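Local structure of esterase (uncultured bacterium FLS12, 4RGY) at residues G124-G129 with G243-G248; L133-G136 with R142-A145; K207-C212 with D251-R256; R224-V229 with F236-S241. The protein hydrolyses ester bonds as a low-temperature-active alkaline esterase of the alpha/beta-hydrolase superfamily. One frame throughout, in Å; residues are numbered along the deposited sequence.

Interactions 2 and 3 are buried. Interactions 1 and 4 are only partly buried. Interactions 1 and 2 share helix 127-138 at its start and further along, their centres about 18 Å apart. Interactions 1 and 3 share helix 247-260, which follows strand 236-241 of interaction 4. Chemistry follows place: interaction 2 is almost all apolar, with no hydrogen bond across it, interaction 3 sets a glutamine among buried polar atoms, interaction 4 grades from an aromatic pair to an arginine over a tyrosine, and interaction 1 joins a putative catalytic pair to an apolar touch. Interactions 3 and 4 are tied directly by the R256-E239 salt bridge and by Y209 meeting E239.

Interaction 1 (G124-G129 with G243-G248); sequences GLSMGG and GEHEWG
L125 meets the indole of W247 through one methyl: CD1 lies 3.6 Å from W247 CH2, and the branch carbon CG follows at 3.9 Å from the same ring atom. The two side chains cross at about a right angle, and the methyl comes in obliquely on the far end of the six-membered ring. L125 reaches it with CG tucked between its backbone N and carbonyl carbon (chi1 75°), a crowded position for a leucine. W59 of helix 58-62 joins this group, touching L125 and packing edge-to-face on W247, while R67 of the second subunit packs on W247 as well. With an alanine in place of L125, the outer end of the indole would probably lose its neighbour on this side, and a gap would open between this residue and the start of helix 247-260.

S126 follows directly in the sequence. Its backbone angles (phi 48°, psi -118°) put it in the strained turn between strand 120-125 and helix 127-138, and together with G124 and G128 it fits the GxSxG nucleophile elbow of alpha/beta-hydrolases. Across from it, S126 OG lies at the edge of the H245 imidazole, near its plane, beside NE2. The modelled separation of 2.4 Å between S126 OG and H245 NE2 is too short to be trusted, and OG is also crowded against CE1, so the precise bond is doubtful. The second ring nitrogen, H245 ND1, hydrogen-bonds D216 OD2, an arrangement consistent with a Ser-His-Asp triad. Beyond H245, E246 caps helix 247-260: its OE2 accepts from G248 N at 2.8 Å.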
loop_
_atom_site.group_PDB
_atom_site.type_symbol
_atom_site.label_atom_id
_atom_site.label_comp_id
_atom_site.label_asym_id
_atom_site.label_seq_id
_atom_site.Cartn_x
_atom_site.Cartn_y
_atom_site.Cartn_z
ATOM N N GLY A 124 8.976 10.270 -19.518
ATOM C CA GLY A 124 9.795 9.583 -18.538
ATOM C C GLY A 124 11.103 10.304 -18.323
ATOM O O GLY A 124 11.524 11.098 -19.170
ATOM N N LEU A 125 11.743 10.025 -17.187
ATOM C CA LEU A 125 13.078 10.542 -16.912
ATOM C C LEU A 125 14.123 9.443 -17.103
ATOM O O LEU A 125 13.808 8.254 -16.965
ATOM C CB LEU A 125 13.163 11.197 -15.524
ATOM C CG LEU A 125 13.212 10.383 -14.214
ATOM C CD1 LEU A 125 12.126 9.315 -14.135
ATOM C CD2 LEU A 125 14.600 9.783 -13.938
ATOM N N SER A 126 15.351 9.844 -17.435
ATOM C CA SER A 126 16.447 8.934 -17.792
ATOM C C SER A 126 16.118 7.857 -18.795
ATOM O O SER A 126 15.813 8.062 -19.990
ATOM C CB SER A 126 16.908 8.124 -16.576
ATOM O OG SER A 126 17.245 8.944 -15.474
ATOM N N MET A 127 16.274 6.676 -18.223
ATOM C CA MET A 127 15.934 5.403 -18.772
ATOM C C MET A 127 14.520 5.440 -19.304
ATOM O O MET A 127 14.257 4.890 -20.362
ATOM C CB MET A 127 16.066 4.364 -17.659
ATOM C CG MET A 127 15.943 2.946 -18.153
ATOM S SD MET A 127 16.092 1.678 -16.875
ATOM C CE MET A 127 14.464 1.748 -16.146
ATOM N N GLY A 128 13.618 6.084 -18.558
ATOM C CA GLY A 128 12.234 6.229 -18.970
ATOM C C GLY A 128 12.014 7.279 -20.043
ATOM O O GLY A 128 10.995 7.250 -20.739
ATOM N N GLY A 129 12.944 8.224 -20.164
ATOM C CA GLY A 129 12.914 9.162 -21.277
ATOM C C GLY A 129 13.284 8.438 -22.564
ATOM O O GLY A 129 12.668 8.651 -23.618
ATOM N N GLY A 243 20.834 22.206 -13.874
ATOM C CA GLY A 243 20.263 21.041 -13.230
ATOM C C GLY A 243 21.115 19.804 -13.358
ATOM O O GLY A 243 21.949 19.678 -14.260
ATOM N N GLU A 244 20.895 18.884 -12.429
ATOM C CA GLU A 244 21.569 17.602 -12.414
ATOM C C GLU A 244 20.538 16.483 -12.560
ATOM O O GLU A 244 19.346 16.743 -12.775
ATOM C CB GLU A 244 22.362 17.448 -11.117
ATOM C CG GLU A 244 23.331 18.599 -10.852
ATOM C CD GLU A 244 24.213 18.359 -9.645
ATOM O OE1 GLU A 244 23.670 18.209 -8.533
ATOM O OE2 GLU A 244 25.448 18.318 -9.810
ATOM N N HIS A 245 20.999 15.245 -12.432
ATOM C CA HIS A 245 20.128 14.075 -12.536
ATOM C C HIS A 245 19.460 13.838 -11.193
ATOM O O HIS A 245 19.838 12.932 -10.445
ATOM C CB HIS A 245 20.948 12.845 -12.938
ATOM C CG HIS A 245 20.167 11.803 -13.682
ATOM N ND1 HIS A 245 19.750 11.980 -14.981
ATOM C CD2 HIS A 245 19.748 10.566 -13.315
ATOM C CE1 HIS A 245 19.103 10.902 -15.387
ATOM N NE2 HIS A 245 19.087 10.027 -14.395
ATOM N N GLU A 246 18.467 14.657 -10.890
ATOM C CA GLU A 246 17.819 14.596 -9.595
ATOM C C GLU A 246 16.394 15.104 -9.677
ATOM O O GLU A 246 16.016 15.818 -10.615
ATOM C CB GLU A 246 18.633 15.359 -8.542
ATOM C CG GLU A 246 18.799 16.839 -8.819
ATOM C CD GLU A 246 17.650 17.662 -8.271
ATOM O OE1 GLU A 246 17.280 18.674 -8.907
ATOM O OE2 GLU A 246 17.129 17.315 -7.192
ATOM N N TRP A 247 15.613 14.766 -8.657
ATOM C CA TRP A 247 14.168 14.923 -8.698
ATOM C C TRP A 247 13.626 16.344 -8.558
ATOM O O TRP A 247 12.501 16.607 -8.983
ATOM C CB TRP A 247 13.505 13.964 -7.701
ATOM C CG TRP A 247 13.487 12.578 -8.225
ATOM C CD1 TRP A 247 14.371 11.572 -7.944
ATOM C CD2 TRP A 247 12.549 12.043 -9.157
ATOM N NE1 TRP A 247 14.025 10.436 -8.646
ATOM C CE2 TRP A 247 12.913 10.707 -9.402
ATOM C CE3 TRP A 247 11.428 12.564 -9.807
ATOM C CZ2 TRP A 247 12.202 9.891 -10.276
ATOM C CZ3 TRP A 247 10.720 11.750 -10.670
ATOM C CH2 TRP A 247 11.103 10.426 -10.890
ATOM N N GLY A 248 14.401 17.250 -7.961
ATOM C CA GLY A 248 14.026 18.656 -7.964
ATOM C C GLY A 248 13.827 19.161 -9.386
ATOM O O GLY A 248 12.829 19.810 -9.699
#

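Interaction 2 (L133-G136 with R142-A145); sequences LKLG and RFAA
F143 sets its CD2, CE2 and CZ atoms against L135 of the helix, the ring meeting it obliquely and overlapping both the root of the leucine side chain and the leucine's carbonyl. The nearest side-chain approach is L135 CB to F143 CE2, at 3.7 Å. L135 CD2 comes up more loosely behind it, 4.1 Å from the same CE2 atom. Next to CE2, F143 CD2 stands 3.7 Å from L135 O, and G136 CA follows at 4.4 Å from CD2. The ring therefore covers a patch of two successive helix residues, made of a methylene, a methyl, a carbonyl and a glycine carbon. Its direction is set at the first torsion: CG of F143 lies opposite the carbonyl carbon and beside the backbone N (chi1 -63°), which carries the ring out from the loop to the helix.

Segment 142-145 lies between helix 127-138 and strand 145-149, so the contact sits in the return half of a beta-alpha-beta crossover that runs from strand 120-125 to its parallel neighbour. V122 of strand 120-125 touches both L135 and F143, and T120 also packs on the phenyl ring, so the ring is wedged between helix and sheet. Were F143 replaced by a serine, CB and CD2 of L135 would probably be left without their aromatic neighbour, and a gap would open between the loop and helix 127-138.

No hydrogen bond or ion pair crosses between the two segments, and all three touching residues are buried, which implies that this junction relies on shape fit and the exclusion of water.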
loop_
_atom_site.group_PDB
_atom_site.type_symbol
_atom_site.label_atom_id
_atom_site.label_comp_id
_atom_site.label_asym_id
_atom_site.label_seq_id
_atom_site.Cartn_x
_atom_site.Cartn_y
_atom_site.Cartn_z
ATOM N N LEU A 133 10.537 7.957 -25.683
ATOM C CA LEU A 133 10.821 8.268 -27.080
ATOM C C LEU A 133 10.842 7.007 -27.947
ATOM O O LEU A 133 10.445 7.050 -29.110
ATOM C CB LEU A 133 12.119 9.065 -27.226
ATOM C CG LEU A 133 12.108 10.456 -26.596
ATOM C CD1 LEU A 133 13.397 11.168 -26.909
ATOM C CD2 LEU A 133 10.917 11.265 -27.090
ATOM N N LYS A 134 11.280 5.884 -27.385
ATOM C CA LYS A 134 11.186 4.612 -28.090
ATOM C C LYS A 134 9.729 4.258 -28.407
ATOM O O LYS A 134 9.397 3.878 -29.531
ATOM C CB LYS A 134 11.866 3.502 -27.289
ATOM C CG LYS A 134 11.910 2.164 -28.006
ATOM C CD LYS A 134 12.528 1.092 -27.108
ATOM C CE LYS A 134 12.418 -0.299 -27.707
ATOM N NZ LYS A 134 12.852 -1.365 -26.735
ATOM N N LEU A 135 8.856 4.394 -27.412
ATOM C CA LEU A 135 7.428 4.176 -27.627
ATOM C C LEU A 135 6.867 5.117 -28.689
ATOM O O LEU A 135 6.164 4.675 -29.601
ATOM C CB LEU A 135 6.659 4.340 -26.315
ATOM C CG LEU A 135 6.777 3.124 -25.388
ATOM C CD1 LEU A 135 6.346 3.521 -23.984
ATOM C CD2 LEU A 135 5.942 1.940 -25.875
ATOM N N GLY A 136 7.191 6.403 -28.587
ATOM C CA GLY A 136 6.646 7.382 -29.507
ATOM C C GLY A 136 7.115 7.165 -30.935
ATOM O O GLY A 136 6.355 7.397 -31.882
ATOM N N ARG A 142 0.133 5.238 -31.839
ATOM C CA ARG A 142 -0.488 5.024 -30.520
ATOM C C ARG A 142 -0.344 6.189 -29.536
ATOM O O ARG A 142 -1.040 6.232 -28.516
ATOM C CB ARG A 142 0.085 3.768 -29.865
ATOM C CG ARG A 142 -0.098 2.509 -30.676
ATOM C CD ARG A 142 0.463 1.308 -29.925
ATOM N NE ARG A 142 0.419 0.103 -30.743
ATOM C CZ ARG A 142 1.061 -1.024 -30.450
ATOM N NH1 ARG A 142 0.964 -2.072 -31.259
ATOM N NH2 ARG A 142 1.806 -1.100 -29.358
ATOM N N PHE A 143 0.545 7.131 -29.833
ATOM C CA PHE A 143 0.843 8.223 -28.910
ATOM C C PHE A 143 0.719 9.584 -29.567
ATOM O O PHE A 143 1.315 9.841 -30.608
ATOM C CB PHE A 143 2.247 8.065 -28.313
ATOM C CG PHE A 143 2.403 6.827 -27.491
ATOM C CD1 PHE A 143 1.993 6.819 -26.163
ATOM C CD2 PHE A 143 2.920 5.663 -28.041
ATOM C CE1 PHE A 143 2.113 5.669 -25.386
ATOM C CE2 PHE A 143 3.042 4.511 -27.273
ATOM C CZ PHE A 143 2.631 4.513 -25.940
ATOM N N ALA A 144 -0.050 10.462 -28.948
ATOM C CA ALA A 144 -0.173 11.827 -29.442
ATOM C C ALA A 144 1.067 12.640 -29.087
ATOM O O ALA A 144 1.344 13.664 -29.718
ATOM C CB ALA A 144 -1.408 12.475 -28.856
ATOM N N ALA A 145 1.798 12.197 -28.065
ATOM C CA ALA A 145 2.949 12.945 -27.566
ATOM C C ALA A 145 3.861 12.036 -26.756
ATOM O O ALA A 145 3.386 11.111 -26.087
ATOM C CB ALA A 145 2.499 14.118 -26.719
#

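Interaction 3 (K207-C212 with D251-R256); sequences KLYQCC and DAQIQR
This is a helix-on-sheet contact of the alpha/beta-hydrolase fold, in which the C-terminal helix 247-260 packs against strand 207-213, its segment 251-256 running roughly antiparallel to segment 207-212. The two short segments make an angle of 159°, and their axes come no nearer than 10.4 Å. Side chains fill the distance, chiefly Q253 from the helix and Y209 and C211 from the strand, all three buried. Y209 and C211, two residues apart on the strand, both point to this face of the sheet.

Q253 folds back at its second torsion (chi2 -57°), which sets its amide nitrogen between the tyrosine and the cysteine. Q253 NE2 lies 3.0 Å from Y209 OH, at the edge of the phenol ring and near its plane. The same hydroxyl bonds to E239 OE1 on the neighbouring strand, and E239 also takes a salt bridge from R256, so a single carboxylate ties both sides of the contact together. R256 itself only brushes the tyrosine, with its CB 4.4 Å from Y209 OH. Q253 NE2 also donates a weak hydrogen bond to C211 SG, 3.6 Å away with an N-H...S angle of 150°.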
loop_
_atom_site.group_PDB
_atom_site.type_symbol
_atom_site.label_atom_id
_atom_site.label_comp_id
_atom_site.label_asym_id
_atom_site.label_seq_id
_atom_site.Cartn_x
_atom_site.Cartn_y
_atom_site.Cartn_z
ATOM N N LYS A 207 3.731 14.712 -31.003
ATOM C CA LYS A 207 4.419 15.870 -30.455
ATOM C C LYS A 207 5.599 15.320 -29.652
ATOM O O LYS A 207 5.445 14.320 -28.942
ATOM C CB LYS A 207 3.469 16.652 -29.544
ATOM C CG LYS A 207 3.673 18.158 -29.576
ATOM C CD LYS A 207 2.725 18.872 -28.616
ATOM C CE LYS A 207 2.927 20.378 -28.707
ATOM N NZ LYS A 207 2.084 21.102 -27.725
ATOM N N LEU A 208 6.773 15.932 -29.781
ATOM C CA LEU A 208 7.989 15.391 -29.161
ATOM C C LEU A 208 8.678 16.427 -28.302
ATOM O O LEU A 208 8.831 17.577 -28.709
ATOM C CB LEU A 208 8.952 14.874 -30.240
ATOM C CG LEU A 208 8.402 13.698 -31.047
ATOM C CD1 LEU A 208 9.186 13.502 -32.338
ATOM C CD2 LEU A 208 8.392 12.399 -30.239
ATOM N N TYR A 209 9.097 16.016 -27.107
ATOM C CA TYR A 209 9.692 16.915 -26.132
ATOM C C TYR A 209 10.973 16.301 -25.606
ATOM O O TYR A 209 11.030 15.100 -25.316
ATOM C CB TYR A 209 8.704 17.181 -24.973
ATOM C CG TYR A 209 9.237 18.053 -23.854
ATOM C CD1 TYR A 209 10.072 17.528 -22.878
ATOM C CD2 TYR A 209 8.886 19.400 -23.761
ATOM C CE1 TYR A 209 10.568 18.320 -21.856
ATOM C CE2 TYR A 209 9.369 20.199 -22.730
ATOM C CZ TYR A 209 10.214 19.653 -21.786
ATOM O OH TYR A 209 10.713 20.433 -20.764
ATOM N N GLN A 210 11.982 17.137 -25.437
ATOM C CA GLN A 210 13.238 16.722 -24.835
ATOM C C GLN A 210 13.767 17.819 -23.936
ATOM O O GLN A 210 13.870 18.968 -24.366
ATOM C CB GLN A 210 14.275 16.444 -25.926
ATOM C CG GLN A 210 15.665 16.139 -25.387
ATOM C CD GLN A 210 16.753 16.130 -26.458
ATOM O OE1 GLN A 210 16.531 16.519 -27.609
ATOM N NE2 GLN A 210 17.936 15.684 -26.075
ATOM N N CYS A 211 14.124 17.485 -22.696
ATOM C CA CYS A 211 14.846 18.442 -21.863
ATOM C C CYS A 211 15.994 17.782 -21.117
ATOM O O CYS A 211 16.028 16.562 -20.964
ATOM C CB CYS A 211 13.907 19.171 -20.887
ATOM S SG CYS A 211 13.387 18.187 -19.431
ATOM N N CYS A 212 16.925 18.592 -20.632
ATOM C CA CYS A 212 18.006 18.083 -19.787
ATOM C C CYS A 212 18.641 19.205 -18.978
ATOM O O CYS A 212 18.769 20.336 -19.464
ATOM C CB CYS A 212 19.075 17.391 -20.643
ATOM S SG CYS A 212 20.261 16.424 -19.692
ATOM N N ASP A 251 10.675 17.480 -10.963
ATOM C CA ASP A 251 9.465 18.028 -10.368
ATOM C C ASP A 251 9.099 19.342 -11.054
ATOM O O ASP A 251 7.926 19.603 -11.319
ATOM C CB ASP A 251 9.668 18.250 -8.863
ATOM C CG ASP A 251 8.414 18.764 -8.166
ATOM O OD1 ASP A 251 7.424 18.015 -8.071
ATOM O OD2 ASP A 251 8.414 19.919 -7.702
ATOM N N ALA A 252 10.101 20.168 -11.344
ATOM C CA ALA A 252 9.873 21.420 -12.054
ATOM C C ALA A 252 9.519 21.154 -13.514
ATOM O O ALA A 252 8.549 21.695 -14.045
ATOM C CB ALA A 252 11.108 22.309 -11.964
ATOM N N GLN A 253 10.313 20.316 -14.169
ATOM C CA GLN A 253 10.137 20.099 -15.598
ATOM C C GLN A 253 8.853 19.361 -15.965
ATOM O O GLN A 253 8.287 19.604 -17.037
ATOM C CB GLN A 253 11.344 19.370 -16.184
ATOM C CG GLN A 253 12.601 20.210 -16.199
ATOM C CD GLN A 253 12.404 21.496 -16.956
ATOM O OE1 GLN A 253 12.457 22.580 -16.380
ATOM N NE2 GLN A 253 12.164 21.389 -18.260
ATOM N N ILE A 254 8.379 18.462 -15.104
ATOM C CA ILE A 254 7.168 17.715 -15.451
ATOM C C ILE A 254 5.951 18.642 -15.561
ATOM O O ILE A 254 5.031 18.382 -16.341
ATOM C CB ILE A 254 6.907 16.517 -14.500
ATOM C CG1 ILE A 254 5.944 15.511 -15.141
ATOM C CG2 ILE A 254 6.370 16.981 -13.153
ATOM C CD1 ILE A 254 6.460 14.886 -16.434
ATOM N N GLN A 255 5.969 19.748 -14.816
ATOM C CA GLN A 255 4.913 20.761 -14.939
ATOM C C GLN A 255 4.901 21.394 -16.334
ATOM O O GLN A 255 3.836 21.642 -16.901
ATOM C CB GLN A 255 5.075 21.836 -13.867
ATOM C CG GLN A 255 4.879 21.297 -12.455
ATOM C CD GLN A 255 5.257 22.315 -11.416
ATOM O OE1 GLN A 255 4.546 23.305 -11.221
ATOM N NE2 GLN A 255 6.384 22.096 -10.751
ATOM N N ARG A 256 6.087 21.621 -16.895
ATOM C CA ARG A 256 6.192 22.182 -18.238
ATOM C C ARG A 256 5.738 21.159 -19.269
ATOM O O ARG A 256 5.038 21.490 -20.223
ATOM C CB ARG A 256 7.621 22.641 -18.510
ATOM C CG ARG A 256 8.113 23.685 -17.510
ATOM C CD ARG A 256 9.487 24.209 -17.891
ATOM N NE ARG A 256 9.477 24.822 -19.214
ATOM C CZ ARG A 256 9.133 26.084 -19.457
ATOM N NH1 ARG A 256 8.755 26.880 -18.460
ATOM N NH2 ARG A 256 9.154 26.551 -20.697
#

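Interaction 4 (R224-V229 with F236-S241); sequences RFRDHV and FMYEES
R226 leaves the helix with CG anti to its backbone N (chi1 -179°) and bends at chi3 (69°), a course that lays its chain over the ring of Y238. The methylene CD sits almost exactly above the ring centre, 3.4 Å from the Y238 centroid, a CH-pi contact. Beyond the bend the guanidinium rises steeply from the ring and adds an off-centre cation-pi contact, with R226 CZ 5.0 Å from that centroid. D227 fixes its rotation: OD1 accepts from both NE and NH2 of R226 in the guanidinium plane, the NH2 bond being 2.8 Å. R226 NH1 stays 4.1 Å from E240 OE1, beyond a salt bridge, but a water that accepts from NH1 and donates to E240 OE2 spans the gap. E240 OE1 takes its own bond from Y238 OH at 2.7 Å, on the anti lone pair, and is also hydrogen-bonded to Y219 OH.

Toward the other end of the contact the chemistry turns apolar. F225 points its edge at the face of F236 in an offset edge-to-face pair, with centroids 5.7 Å apart and planes at 85°. V229 closes the group, its CG2 lying 3.6 Å from F236 CD1. Helix 219-232 thus packs on one of the two outermost strands of the sheet within this chain, completing the beta-alpha-beta unit of strand 207-213, this helix and strand 236-241.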
loop_
_atom_site.group_PDB
_atom_site.type_symbol
_atom_site.label_atom_id
_atom_site.label_comp_id
_atom_site.label_asym_id
_atom_site.label_seq_id
_atom_site.Cartn_x
_atom_site.Cartn_y
_atom_site.Cartn_z
ATOM N N ARG A 224 23.829 15.767 -28.311
ATOM C CA ARG A 224 24.046 15.027 -29.554
ATOM C C ARG A 224 22.730 14.547 -30.176
ATOM O O ARG A 224 22.545 14.636 -31.397
ATOM C CB ARG A 224 25.044 13.887 -29.344
ATOM C CG ARG A 224 26.481 14.406 -29.215
ATOM C CD ARG A 224 27.526 13.291 -29.206
ATOM N NE ARG A 224 27.283 12.339 -28.132
ATOM C CZ ARG A 224 26.699 11.165 -28.322
ATOM N NH1 ARG A 224 26.323 10.820 -29.546
ATOM N NH2 ARG A 224 26.485 10.349 -27.301
ATOM N N PHE A 225 21.794 14.089 -29.345
ATOM C CA PHE A 225 20.499 13.666 -29.877
ATOM C C PHE A 225 19.721 14.869 -30.424
ATOM O O PHE A 225 19.129 14.789 -31.503
ATOM C CB PHE A 225 19.674 12.905 -28.823
ATOM C CG PHE A 225 18.335 12.441 -29.330
ATOM C CD1 PHE A 225 18.222 11.289 -30.100
ATOM C CD2 PHE A 225 17.185 13.162 -29.047
ATOM C CE1 PHE A 225 16.988 10.871 -30.577
ATOM C CE2 PHE A 225 15.947 12.740 -29.518
ATOM C CZ PHE A 225 15.853 11.593 -30.278
ATOM N N ARG A 226 19.709 15.967 -29.674
ATOM C CA ARG A 226 19.055 17.194 -30.114
ATOM C C ARG A 226 19.576 17.638 -31.476
ATOM O O ARG A 226 18.785 17.912 -32.389
ATOM C CB ARG A 226 19.295 18.309 -29.102
ATOM C CG ARG A 226 18.611 19.623 -29.479
ATOM C CD ARG A 226 19.254 20.812 -28.782
ATOM N NE ARG A 226 20.599 21.058 -29.293
ATOM C CZ ARG A 226 21.432 21.953 -28.778
ATOM N NH1 ARG A 226 21.060 22.664 -27.720
ATOM N NH2 ARG A 226 22.639 22.122 -29.302
ATOM N N ASP A 227 20.898 17.700 -31.613
ATOM C CA ASP A 227 21.504 18.164 -32.860
ATOM C C ASP A 227 21.153 17.215 -34.006
ATOM O O ASP A 227 20.886 17.643 -35.128
ATOM C CB ASP A 227 23.022 18.309 -32.709
ATOM C CG ASP A 227 23.420 19.488 -31.830
ATOM O OD1 ASP A 227 22.546 20.306 -31.481
ATOM O OD2 ASP A 227 24.611 19.571 -31.478
ATOM N N HIS A 228 21.095 15.921 -33.702
ATOM C CA HIS A 228 20.714 14.930 -34.695
ATOM C C HIS A 228 19.297 15.164 -35.196
ATOM O O HIS A 228 19.068 15.279 -36.407
ATOM C CB HIS A 228 20.852 13.529 -34.097
ATOM C CG HIS A 228 20.370 12.426 -34.985
ATOM N ND1 HIS A 228 21.011 12.069 -36.153
ATOM C CD2 HIS A 228 19.337 11.562 -34.844
ATOM C CE1 HIS A 228 20.379 11.043 -36.700
ATOM N NE2 HIS A 228 19.357 10.721 -35.927
ATOM N N VAL A 229 18.333 15.252 -34.282
ATOM C CA VAL A 229 16.948 15.393 -34.724
ATOM C C VAL A 229 16.687 16.744 -35.398
ATOM O O VAL A 229 15.888 16.824 -36.334
ATOM C CB VAL A 229 15.915 15.092 -33.605
ATOM C CG1 VAL A 229 16.090 13.665 -33.110
ATOM C CG2 VAL A 229 16.028 16.087 -32.455
ATOM N N PHE A 236 10.977 18.963 -32.434
ATOM C CA PHE A 236 11.032 18.760 -30.988
ATOM C C PHE A 236 10.945 20.091 -30.264
ATOM O O PHE A 236 11.511 21.103 -30.708
ATOM C CB PHE A 236 12.372 18.139 -30.576
ATOM C CG PHE A 236 12.383 16.635 -30.513
ATOM C CD1 PHE A 236 12.508 15.882 -31.671
ATOM C CD2 PHE A 236 12.342 15.977 -29.285
ATOM C CE1 PHE A 236 12.550 14.505 -31.618
ATOM C CE2 PHE A 236 12.379 14.589 -29.222
ATOM C CZ PHE A 236 12.491 13.854 -30.396
ATOM N N MET A 237 10.245 20.099 -29.139
ATOM C CA MET A 237 10.437 21.155 -28.169
ATOM C C MET A 237 11.638 20.726 -27.348
ATOM O O MET A 237 11.606 19.664 -26.714
ATOM C CB MET A 237 9.202 21.320 -27.278
ATOM C CG MET A 237 9.437 22.184 -26.054
ATOM S SD MET A 237 9.824 23.896 -26.455
ATOM C CE MET A 237 8.388 24.343 -27.424
ATOM N N TYR A 238 12.709 21.511 -27.397
ATOM C CA TYR A 238 13.912 21.235 -26.616
ATOM C C TYR A 238 14.101 22.310 -25.559
ATOM O O TYR A 238 14.037 23.503 -25.867
ATOM C CB TYR A 238 15.177 21.173 -27.500
ATOM C CG TYR A 238 16.434 20.992 -26.671
ATOM C CD1 TYR A 238 16.839 19.724 -26.267
ATOM C CD2 TYR A 238 17.192 22.089 -26.251
ATOM C CE1 TYR A 238 17.970 19.547 -25.489
ATOM C CE2 TYR A 238 18.330 21.918 -25.459
ATOM C CZ TYR A 238 18.707 20.643 -25.085
ATOM O OH TYR A 238 19.831 20.432 -24.307
ATOM N N GLU A 239 14.358 21.902 -24.319
ATOM C CA GLU A 239 14.601 22.849 -23.238
ATOM C C GLU A 239 15.792 22.406 -22.419
ATOM O O GLU A 239 15.988 21.213 -22.196
ATOM C CB GLU A 239 13.371 22.951 -22.327
ATOM C CG GLU A 239 12.097 23.376 -23.028
ATOM C CD GLU A 239 10.987 23.777 -22.066
ATOM O OE1 GLU A 239 10.818 23.140 -21.003
ATOM O OE2 GLU A 239 10.274 24.746 -22.387
ATOM N N GLU A 240 16.581 23.364 -21.954
ATOM C CA GLU A 240 17.679 23.063 -21.055
ATOM C C GLU A 240 17.806 24.222 -20.083
ATOM O O GLU A 240 17.380 25.340 -20.385
ATOM C CB GLU A 240 18.985 22.853 -21.825
ATOM C CG GLU A 240 19.516 24.115 -22.487
ATOM C CD GLU A 240 20.850 23.895 -23.182
ATOM O OE1 GLU A 240 21.113 22.775 -23.661
ATOM O OE2 GLU A 240 21.645 24.858 -23.242
ATOM N N SER A 241 18.386 23.949 -18.919
ATOM C CA SER A 241 18.548 24.941 -17.859
ATOM C C SER A 241 19.425 24.290 -16.797
ATOM O O SER A 241 19.676 23.092 -16.870
ATOM C CB SER A 241 17.186 25.354 -17.286
ATOM O OG SER A 241 16.482 24.245 -16.752
HETATM O O HOH W 1 22.853 24.560 -25.884
#